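Local structure of cellulosomal scaffoldin (Acetivibrio cellulolyticus, 3ZUC) at residues L38-V49 against G82-S93; N5-A13 against Y23-G32. The protein binds crystalline cellulose as the family 3b carbohydrate-binding module of a cellulosomal scaffoldin, probably helping to bring the cellulosome to its substrate. All coordinates share one frame; numbering follows the deposited sequence. Where two conformers were deposited one is given.

The module is a beta sandwich of two antiparallel sheets, as in other family 3 carbohydrate-binding modules, and the two contacts take one strand pair from each sheet. Contact 2 comes first along the chain, pairing strands 6-12 and 24-30; contact 1 follows, with strand 42-47 against strand 83-91. Their centres lie about 13 Å apart and their inner faces meet in the core: Leu-43 and Ile-89 of contact 1 both pack on Phe-26 of contact 2, and the ring of Tyr-45 meets that of Phe-10 while its hydroxyl probably hydrogen-bonds Asn-12. Contact 1 also reaches the calcium site through Thr-48, just beyond strand 42-47, so that strand runs from the core to the metal.

Contact 1: L38-V49 against G82-S93; sequences LADVKLHYYFTV and GADQYLEIAFSS. With CA (calcium ion), chain B; EDO (1,2-ethanediol), chain C.
The ring of His-44 lies face to face with that of Tyr-86, centroids 4.2 Å apart and planes inclined by 29°. Tyr-86 can lie there because its CG sits between the backbone N and the carbonyl carbon (chi1 58°), with CE2 over the rim of the imidazole. At the ring edge, His-44 NE2 gives a 2.7 Å hydrogen bond to the anti lone pair of Glu-88 OE1, the carboxylate lying almost flat with the ring, and ND1 gives another of 2.8 Å to Tyr-46 OH. Two donating nitrogens fix the ring's rotation and are consistent with a protonated imidazole. Tyr-46 OH also shares a 2.6 Å hydrogen bond with O2 of an ethanediol, probably from the crystallisation liquor. On this same sheet face Tyr-142 of the adjoining strand 140-143 meets the His-44 ring.

These strands run antiparallel, with His-44/Glu-88 and Tyr-46/Tyr-86 as non-hydrogen-bonded pairs, until a classic beta bulge sets Asp-84 and Gln-85 together against Phe-47. Phe-47 O accepts from both Asp-84 N, at 2.9 Å, and Gln-85 N, at 3.0 Å. On the other sheet face the Phe-47 ring carries Gln-85 CB over its rim; the amide of that glutamine continues to Asp-52.

From the bulge itself, Asp-84 OD1 takes the Val-49 N-H on its syn lone pair at 2.9 Å, tying the bulge to the backbone next to Thr-48. Thr-48 binds the calcium ion through its backbone O and through OG1, which is 2.4 Å from the metal; Asp-50, Asn-119, Asp-122, Asp-123 and a water complete the site.

Contact 2: N5-A13 against Y23-G32; sequences NLKVEFFNA and YPKFRLTNTG
Glu-9 reaches across to Arg-27 along the face of the strand pair that also carries Lys-25 and Thr-29. Its CB rests 3.9 Å from Arg-27 O. CG lies opposite the carbonyl carbon, beside the backbone N (chi1 -63°), and from there the chain runs out extended, alongside the arginine and pointing the same way. CD then faces the edge of the guanidinium in a bidentate, side-on salt bridge, Arg-27 NE donating a hydrogen bond to Glu-9 OE1 at 2.9 Å and NH2 one to OE2 at 3.0 Å. Both oxygens lie near the guanidinium plane, but the two flat groups are turned 39° apart, so OE1 is met from above the carboxylate plane and OE2 on its syn side, less far out. OE1 has a further partner in a water 2.6 Å away, which also hydrogen-bonds Thr-29 OG1. Farther along this face, Phe-11 lies beside Lys-25, its CZ 3.6 Å from the lysine CE; the lysine's NZ goes on to Gln-107.

The other face is mostly apolar in its middle, with Asn-12 and Asn-30 toward its ends. Phe-10 sends its edge into the face of Phe-26 in a T-shaped stack, centroids 4.9 Å apart, with CD1 over the middle of the ring. Val-8 CG1 touches the edge of Phe-26, and Pro-24 CB meets Phe-10 CE1 edge-on, 3.6 Å away. Asn-30 OD1 accepts from Gly-32 N in an Asx turn.

Strand 24-30 is bonded on its other side to strand 102-112, and strand 6-12 to the short strand 134-135; the Phe-10 side faces the interior of the beta sandwich, where Leu-6 and Val-8 pack on strand 146-149 of the facing sheet.

Contact 1: L38-V49 against G82-S93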
# COMPACT_ATOMS: atom_id res chain seq x y z
N LEU A 38 4.58 12.03 -7.88
CA LEU A 38 4.52 10.72 -7.26
C LEU A 38 5.77 10.38 -6.47
O LEU A 38 5.69 9.57 -5.54
CB LEU A 38 4.25 9.64 -8.31
CG LEU A 38 2.82 9.66 -8.86
CD1 LEU A 38 2.72 8.78 -10.09
CD2 LEU A 38 1.81 9.21 -7.84
N ALA A 39 6.91 10.99 -6.80
CA ALA A 39 8.13 10.69 -6.05
C ALA A 39 8.01 11.00 -4.58
O ALA A 39 8.73 10.44 -3.76
CB ALA A 39 9.31 11.44 -6.65
N ASP A 40 7.08 11.89 -4.22
CA ASP A 40 6.88 12.24 -2.82
C ASP A 40 5.79 11.44 -2.14
O ASP A 40 5.54 11.63 -0.96
CB ASP A 40 6.57 13.72 -2.71
CG ASP A 40 7.74 14.55 -3.10
OD1 ASP A 40 8.86 14.27 -2.62
OD2 ASP A 40 7.56 15.45 -3.93
N VAL A 41 5.13 10.54 -2.87
CA VAL A 41 4.01 9.78 -2.31
C VAL A 41 4.49 8.44 -1.75
O VAL A 41 5.25 7.72 -2.40
CB VAL A 41 2.93 9.55 -3.38
CG1 VAL A 41 1.84 8.64 -2.86
CG2 VAL A 41 2.33 10.88 -3.81
N LYS A 42 4.04 8.11 -0.55
CA LYS A 42 4.28 6.79 0.04
C LYS A 42 2.94 6.18 0.41
O LYS A 42 1.96 6.90 0.65
CB LYS A 42 5.17 6.89 1.30
CG LYS A 42 6.50 7.62 1.07
CD LYS A 42 7.34 7.81 2.33
CE LYS A 42 8.67 8.50 2.00
NZ LYS A 42 9.37 8.99 3.20
N LEU A 43 2.91 4.85 0.48
CA LEU A 43 1.72 4.10 0.90
C LEU A 43 2.12 3.12 1.99
O LEU A 43 3.21 2.55 1.92
CB LEU A 43 1.12 3.30 -0.27
CG LEU A 43 0.90 4.07 -1.56
CD1 LEU A 43 0.53 3.13 -2.69
CD2 LEU A 43 -0.16 5.14 -1.37
N HIS A 44 1.25 2.90 2.97
CA HIS A 44 1.48 1.86 3.98
C HIS A 44 0.36 0.82 4.01
O HIS A 44 -0.83 1.15 3.92
CB HIS A 44 1.55 2.42 5.41
CG HIS A 44 2.74 3.25 5.70
ND1 HIS A 44 2.92 3.88 6.91
CD2 HIS A 44 3.82 3.55 4.95
CE1 HIS A 44 4.07 4.55 6.89
NE2 HIS A 44 4.63 4.36 5.71
N TYR A 45 0.79 -0.42 4.20
CA TYR A 45 -0.08 -1.57 4.45
C TYR A 45 0.38 -2.21 5.77
O TYR A 45 1.53 -2.64 5.86
CB TYR A 45 -0.01 -2.57 3.31
CG TYR A 45 -0.97 -3.73 3.45
CD1 TYR A 45 -0.62 -4.88 4.14
CD2 TYR A 45 -2.25 -3.66 2.90
CE1 TYR A 45 -1.51 -5.94 4.29
CE2 TYR A 45 -3.15 -4.70 3.05
CZ TYR A 45 -2.78 -5.85 3.73
OH TYR A 45 -3.70 -6.87 3.81
N TYR A 46 -0.50 -2.25 6.76
CA TYR A 46 -0.19 -2.69 8.12
C TYR A 46 -0.67 -4.11 8.37
O TYR A 46 -1.78 -4.49 7.99
CB TYR A 46 -0.89 -1.76 9.12
CG TYR A 46 -0.43 -0.33 9.06
CD1 TYR A 46 0.69 0.08 9.78
CD2 TYR A 46 -1.08 0.62 8.28
CE1 TYR A 46 1.15 1.37 9.74
CE2 TYR A 46 -0.62 1.92 8.23
CZ TYR A 46 0.49 2.31 8.96
OH TYR A 46 0.91 3.62 8.90
N PHE A 47 0.17 -4.90 9.04
CA PHE A 47 -0.14 -6.30 9.23
C PHE A 47 0.61 -6.86 10.43
O PHE A 47 1.53 -6.23 10.97
CB PHE A 47 0.19 -7.09 7.94
CG PHE A 47 1.65 -7.08 7.55
CD1 PHE A 47 2.22 -6.00 6.88
CD2 PHE A 47 2.47 -8.18 7.81
CE1 PHE A 47 3.56 -6.01 6.51
CE2 PHE A 47 3.79 -8.19 7.44
CZ PHE A 47 4.35 -7.11 6.78
N THR A 48 0.23 -8.07 10.83
CA THR A 48 1.02 -8.87 11.76
C THR A 48 1.73 -9.96 10.96
O THR A 48 1.10 -10.68 10.17
CB THR A 48 0.21 -9.49 12.89
OG1 THR A 48 -0.72 -10.41 12.34
CG2 THR A 48 -0.51 -8.43 13.70
N VAL A 49 3.05 -10.05 11.11
CA VAL A 49 3.86 -10.88 10.25
C VAL A 49 3.67 -12.39 10.45
O VAL A 49 3.90 -13.15 9.52
CB VAL A 49 5.35 -10.46 10.37
CG1 VAL A 49 5.95 -10.81 11.72
CG2 VAL A 49 6.20 -11.01 9.24
N GLY A 82 -3.42 -5.69 15.33
CA GLY A 82 -3.40 -5.87 13.91
C GLY A 82 -2.16 -5.40 13.19
O GLY A 82 -2.10 -5.49 11.96
N ALA A 83 -1.17 -4.88 13.92
CA ALA A 83 -0.04 -4.26 13.25
C ALA A 83 1.24 -4.41 14.07
O ALA A 83 1.46 -3.68 15.04
CB ALA A 83 -0.33 -2.78 12.99
N ASP A 84 2.10 -5.33 13.65
CA ASP A 84 3.47 -5.37 14.14
C ASP A 84 4.48 -4.94 13.08
O ASP A 84 5.64 -4.70 13.44
CB ASP A 84 3.84 -6.67 14.86
CG ASP A 84 3.73 -7.91 14.01
OD1 ASP A 84 3.92 -7.86 12.79
OD2 ASP A 84 3.35 -8.95 14.61
N GLN A 85 4.05 -4.77 11.83
CA GLN A 85 4.90 -4.29 10.74
C GLN A 85 4.06 -3.51 9.77
O GLN A 85 2.84 -3.61 9.75
CB GLN A 85 5.57 -5.45 9.98
CG GLN A 85 6.45 -6.32 10.86
CD GLN A 85 7.42 -7.17 10.09
OE1 GLN A 85 7.67 -6.96 8.90
NE2 GLN A 85 8.05 -8.09 10.79
N TYR A 86 4.74 -2.75 8.91
CA TYR A 86 4.11 -2.23 7.72
C TYR A 86 5.02 -2.35 6.52
O TYR A 86 6.25 -2.27 6.61
CB TYR A 86 3.62 -0.78 7.89
CG TYR A 86 4.65 0.26 8.26
CD1 TYR A 86 4.92 0.53 9.59
CD2 TYR A 86 5.29 1.05 7.31
CE1 TYR A 86 5.79 1.56 9.97
CE2 TYR A 86 6.17 2.06 7.68
CZ TYR A 86 6.42 2.31 9.01
OH TYR A 86 7.27 3.34 9.39
N LEU A 87 4.38 -2.55 5.37
CA LEU A 87 4.97 -2.34 4.06
C LEU A 87 4.87 -0.86 3.74
O LEU A 87 3.79 -0.28 3.87
CB LEU A 87 4.17 -3.13 3.03
CG LEU A 87 4.41 -2.79 1.56
CD1 LEU A 87 5.79 -3.16 1.09
CD2 LEU A 87 3.33 -3.42 0.69
N GLU A 88 5.97 -0.26 3.29
CA GLU A 88 5.98 1.10 2.77
C GLU A 88 6.35 1.05 1.29
O GLU A 88 7.43 0.58 0.93
CB GLU A 88 6.98 1.98 3.53
CG GLU A 88 7.02 3.40 3.02
CD GLU A 88 7.77 4.32 3.96
OE1 GLU A 88 7.21 4.74 4.99
OE2 GLU A 88 8.95 4.59 3.69
N ILE A 89 5.43 1.51 0.45
CA ILE A 89 5.62 1.60 -0.99
C ILE A 89 6.03 3.02 -1.34
O ILE A 89 5.44 3.98 -0.85
CB ILE A 89 4.34 1.21 -1.73
CG1 ILE A 89 3.96 -0.24 -1.45
CG2 ILE A 89 4.47 1.45 -3.22
CD1 ILE A 89 2.59 -0.63 -1.93
N ALA A 90 7.04 3.12 -2.21
CA ALA A 90 7.56 4.39 -2.70
C ALA A 90 7.65 4.35 -4.23
O ALA A 90 7.69 3.29 -4.86
CB ALA A 90 8.95 4.64 -2.13
N PHE A 91 7.69 5.54 -4.80
CA PHE A 91 7.79 5.76 -6.25
C PHE A 91 9.07 6.52 -6.56
O PHE A 91 9.40 7.49 -5.88
CB PHE A 91 6.63 6.65 -6.72
CG PHE A 91 5.27 6.04 -6.55
CD1 PHE A 91 4.56 6.23 -5.39
CD2 PHE A 91 4.70 5.29 -7.57
CE1 PHE A 91 3.31 5.68 -5.24
CE2 PHE A 91 3.44 4.74 -7.43
CZ PHE A 91 2.75 4.93 -6.27
N SER A 92 9.78 6.11 -7.61
CA SER A 92 10.94 6.84 -8.06
C SER A 92 10.55 8.08 -8.86
O SER A 92 9.41 8.24 -9.28
CB SER A 92 11.78 5.94 -8.95
OG SER A 92 11.09 5.78 -10.17
N SER A 93 11.53 8.94 -9.13
CA SER A 93 11.29 10.13 -9.94
C SER A 93 10.83 9.80 -11.37
O SER A 93 10.13 10.60 -11.99
CB SER A 93 12.55 10.99 -9.99
OG SER A 93 13.59 10.29 -10.63
CA CA B . -1.22 -11.55 10.30
C1 EDO C . 4.16 5.27 10.97
O1 EDO C . 3.79 5.85 9.73
C2 EDO C . 3.36 4.00 11.21
O2 EDO C . 1.96 4.29 11.21
O HOH W 1 7.85 7.88 -3.01
O HOH W 2 11.24 8.61 -4.16
O HOH W 3 10.18 6.72 4.73
O HOH W 4 -0.39 -11.60 7.98

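Contact 2: N5-A13 against Y23-G32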
# COMPACT_ATOMS: atom_id res chain seq x y z
N ASN A 5 -4.72 16.25 -2.68
CA ASN A 5 -5.93 15.72 -3.24
C ASN A 5 -5.70 14.36 -3.82
O ASN A 5 -5.91 14.15 -5.02
CB ASN A 5 -6.51 16.65 -4.31
CG ASN A 5 -7.11 17.92 -3.75
OD1 ASN A 5 -7.63 17.95 -2.65
ND2 ASN A 5 -7.06 18.97 -4.53
N LEU A 6 -5.24 13.44 -2.98
CA LEU A 6 -5.01 12.07 -3.40
C LEU A 6 -6.04 11.17 -2.71
O LEU A 6 -5.98 10.99 -1.49
CB LEU A 6 -3.60 11.62 -3.03
CG LEU A 6 -3.20 10.30 -3.70
CD1 LEU A 6 -2.95 10.55 -5.18
CD2 LEU A 6 -2.00 9.69 -3.02
N LYS A 7 -6.96 10.62 -3.49
CA LYS A 7 -7.92 9.66 -2.99
C LYS A 7 -7.33 8.26 -3.15
O LYS A 7 -6.77 7.93 -4.20
CB LYS A 7 -9.22 9.79 -3.78
CG LYS A 7 -10.32 8.83 -3.37
CD LYS A 7 -11.60 9.13 -4.11
CE LYS A 7 -12.01 7.97 -5.01
NZ LYS A 7 -13.26 8.23 -5.80
N VAL A 8 -7.48 7.44 -2.12
CA VAL A 8 -6.89 6.13 -2.08
C VAL A 8 -7.98 5.08 -1.95
O VAL A 8 -8.80 5.12 -1.03
CB VAL A 8 -5.89 6.01 -0.90
CG1 VAL A 8 -5.24 4.64 -0.91
CG2 VAL A 8 -4.85 7.11 -0.98
N GLU A 9 -8.02 4.17 -2.90
CA GLU A 9 -8.90 3.02 -2.85
C GLU A 9 -8.02 1.76 -2.80
O GLU A 9 -6.85 1.78 -3.21
CB GLU A 9 -9.79 2.97 -4.08
CG GLU A 9 -10.74 4.13 -4.24
CD GLU A 9 -11.28 4.11 -5.65
OE1 GLU A 9 -10.61 4.64 -6.56
OE2 GLU A 9 -12.33 3.49 -5.89
N PHE A 10 -8.61 0.65 -2.37
CA PHE A 10 -7.82 -0.52 -2.07
C PHE A 10 -8.67 -1.78 -2.13
O PHE A 10 -9.86 -1.74 -1.80
CB PHE A 10 -7.25 -0.40 -0.64
CG PHE A 10 -6.32 -1.53 -0.26
CD1 PHE A 10 -5.02 -1.54 -0.70
CD2 PHE A 10 -6.78 -2.62 0.46
CE1 PHE A 10 -4.19 -2.61 -0.45
CE2 PHE A 10 -5.94 -3.68 0.72
CZ PHE A 10 -4.66 -3.66 0.24
N PHE A 11 -8.04 -2.91 -2.48
CA PHE A 11 -8.56 -4.23 -2.13
C PHE A 11 -7.41 -5.22 -2.17
O PHE A 11 -6.32 -4.92 -2.66
CB PHE A 11 -9.76 -4.68 -2.99
CG PHE A 11 -9.46 -5.07 -4.43
CD1 PHE A 11 -9.19 -4.12 -5.39
CD2 PHE A 11 -9.53 -6.39 -4.81
CE1 PHE A 11 -8.98 -4.47 -6.72
CE2 PHE A 11 -9.31 -6.76 -6.14
CZ PHE A 11 -9.05 -5.80 -7.09
N ASN A 12 -7.66 -6.41 -1.63
CA ASN A 12 -6.71 -7.50 -1.63
C ASN A 12 -7.02 -8.47 -2.77
O ASN A 12 -8.15 -8.97 -2.85
CB ASN A 12 -6.79 -8.28 -0.31
CG ASN A 12 -6.25 -7.49 0.87
OD1 ASN A 12 -6.98 -6.74 1.53
ND2 ASN A 12 -4.95 -7.61 1.11
N ALA A 13 -6.04 -8.76 -3.63
CA ALA A 13 -6.33 -9.63 -4.78
C ALA A 13 -6.50 -11.08 -4.41
O ALA A 13 -7.13 -11.83 -5.16
CB ALA A 13 -5.26 -9.52 -5.85
N TYR A 23 -1.38 -9.57 -1.18
CA TYR A 23 -1.62 -9.08 -2.55
C TYR A 23 -2.29 -7.70 -2.56
O TYR A 23 -3.43 -7.54 -3.00
CB TYR A 23 -2.54 -10.06 -3.30
CG TYR A 23 -2.05 -11.48 -3.46
CD1 TYR A 23 -2.20 -12.43 -2.45
CD2 TYR A 23 -1.53 -11.91 -4.67
CE1 TYR A 23 -1.81 -13.76 -2.65
CE2 TYR A 23 -1.14 -13.21 -4.86
CZ TYR A 23 -1.28 -14.14 -3.85
OH TYR A 23 -0.89 -15.43 -4.10
N PRO A 24 -1.59 -6.66 -2.10
CA PRO A 24 -2.21 -5.34 -2.05
C PRO A 24 -2.42 -4.73 -3.43
O PRO A 24 -1.52 -4.76 -4.26
CB PRO A 24 -1.19 -4.52 -1.26
CG PRO A 24 0.12 -5.19 -1.55
CD PRO A 24 -0.21 -6.64 -1.59
N LYS A 25 -3.60 -4.16 -3.64
CA LYS A 25 -3.91 -3.40 -4.85
C LYS A 25 -4.46 -2.04 -4.45
O LYS A 25 -5.48 -1.96 -3.78
CB LYS A 25 -4.97 -4.14 -5.71
CG LYS A 25 -4.44 -5.37 -6.34
CD LYS A 25 -5.41 -6.01 -7.28
CE LYS A 25 -5.77 -5.15 -8.47
NZ LYS A 25 -6.15 -6.00 -9.66
N PHE A 26 -3.78 -0.99 -4.89
CA PHE A 26 -4.19 0.37 -4.62
C PHE A 26 -4.64 1.05 -5.91
O PHE A 26 -4.06 0.81 -6.97
CB PHE A 26 -3.01 1.21 -4.10
CG PHE A 26 -2.53 0.85 -2.72
CD1 PHE A 26 -1.62 -0.16 -2.50
CD2 PHE A 26 -2.95 1.59 -1.62
CE1 PHE A 26 -1.17 -0.42 -1.17
CE2 PHE A 26 -2.50 1.34 -0.35
CZ PHE A 26 -1.63 0.36 -0.14
N ARG A 27 -5.61 1.94 -5.81
CA ARG A 27 -5.93 2.88 -6.89
C ARG A 27 -5.83 4.27 -6.30
O ARG A 27 -6.49 4.58 -5.31
CB ARG A 27 -7.31 2.63 -7.50
CG ARG A 27 -7.60 3.60 -8.66
CD ARG A 27 -8.69 3.10 -9.57
NE ARG A 27 -9.97 3.04 -8.88
CZ ARG A 27 -11.03 2.41 -9.36
NH1 ARG A 27 -10.96 1.78 -10.53
NH2 ARG A 27 -12.15 2.43 -8.67
N LEU A 28 -4.98 5.08 -6.91
CA LEU A 28 -4.72 6.43 -6.46
C LEU A 28 -5.31 7.40 -7.47
O LEU A 28 -5.00 7.31 -8.65
CB LEU A 28 -3.22 6.67 -6.37
CG LEU A 28 -2.42 5.64 -5.58
CD1 LEU A 28 -0.95 6.02 -5.59
CD2 LEU A 28 -2.96 5.40 -4.18
N THR A 29 -6.13 8.34 -6.99
CA THR A 29 -6.78 9.32 -7.87
C THR A 29 -6.43 10.72 -7.44
O THR A 29 -6.55 11.06 -6.26
CB THR A 29 -8.31 9.15 -7.84
OG1 THR A 29 -8.67 7.82 -8.21
CG2 THR A 29 -9.00 10.12 -8.81
N ASN A 30 -5.97 11.52 -8.39
CA ASN A 30 -5.78 12.94 -8.15
C ASN A 30 -7.12 13.64 -8.34
O ASN A 30 -7.61 13.74 -9.45
CB ASN A 30 -4.74 13.49 -9.12
CG ASN A 30 -4.44 14.95 -8.89
OD1 ASN A 30 -5.14 15.63 -8.13
ND2 ASN A 30 -3.41 15.44 -9.53
N THR A 31 -7.74 14.06 -7.23
CA THR A 31 -9.07 14.66 -7.28
C THR A 31 -9.01 16.17 -7.40
O THR A 31 -10.03 16.84 -7.31
CB THR A 31 -9.87 14.28 -6.02
OG1 THR A 31 -9.22 14.79 -4.86
CG2 THR A 31 -10.01 12.79 -5.90
N GLY A 32 -7.81 16.71 -7.57
CA GLY A 32 -7.64 18.15 -7.67
C GLY A 32 -7.25 18.58 -9.07
O GLY A 32 -7.21 17.80 -10.01
O HOH W 5 -8.69 6.38 -6.01
O HOH W 6 -3.79 -10.24 0.23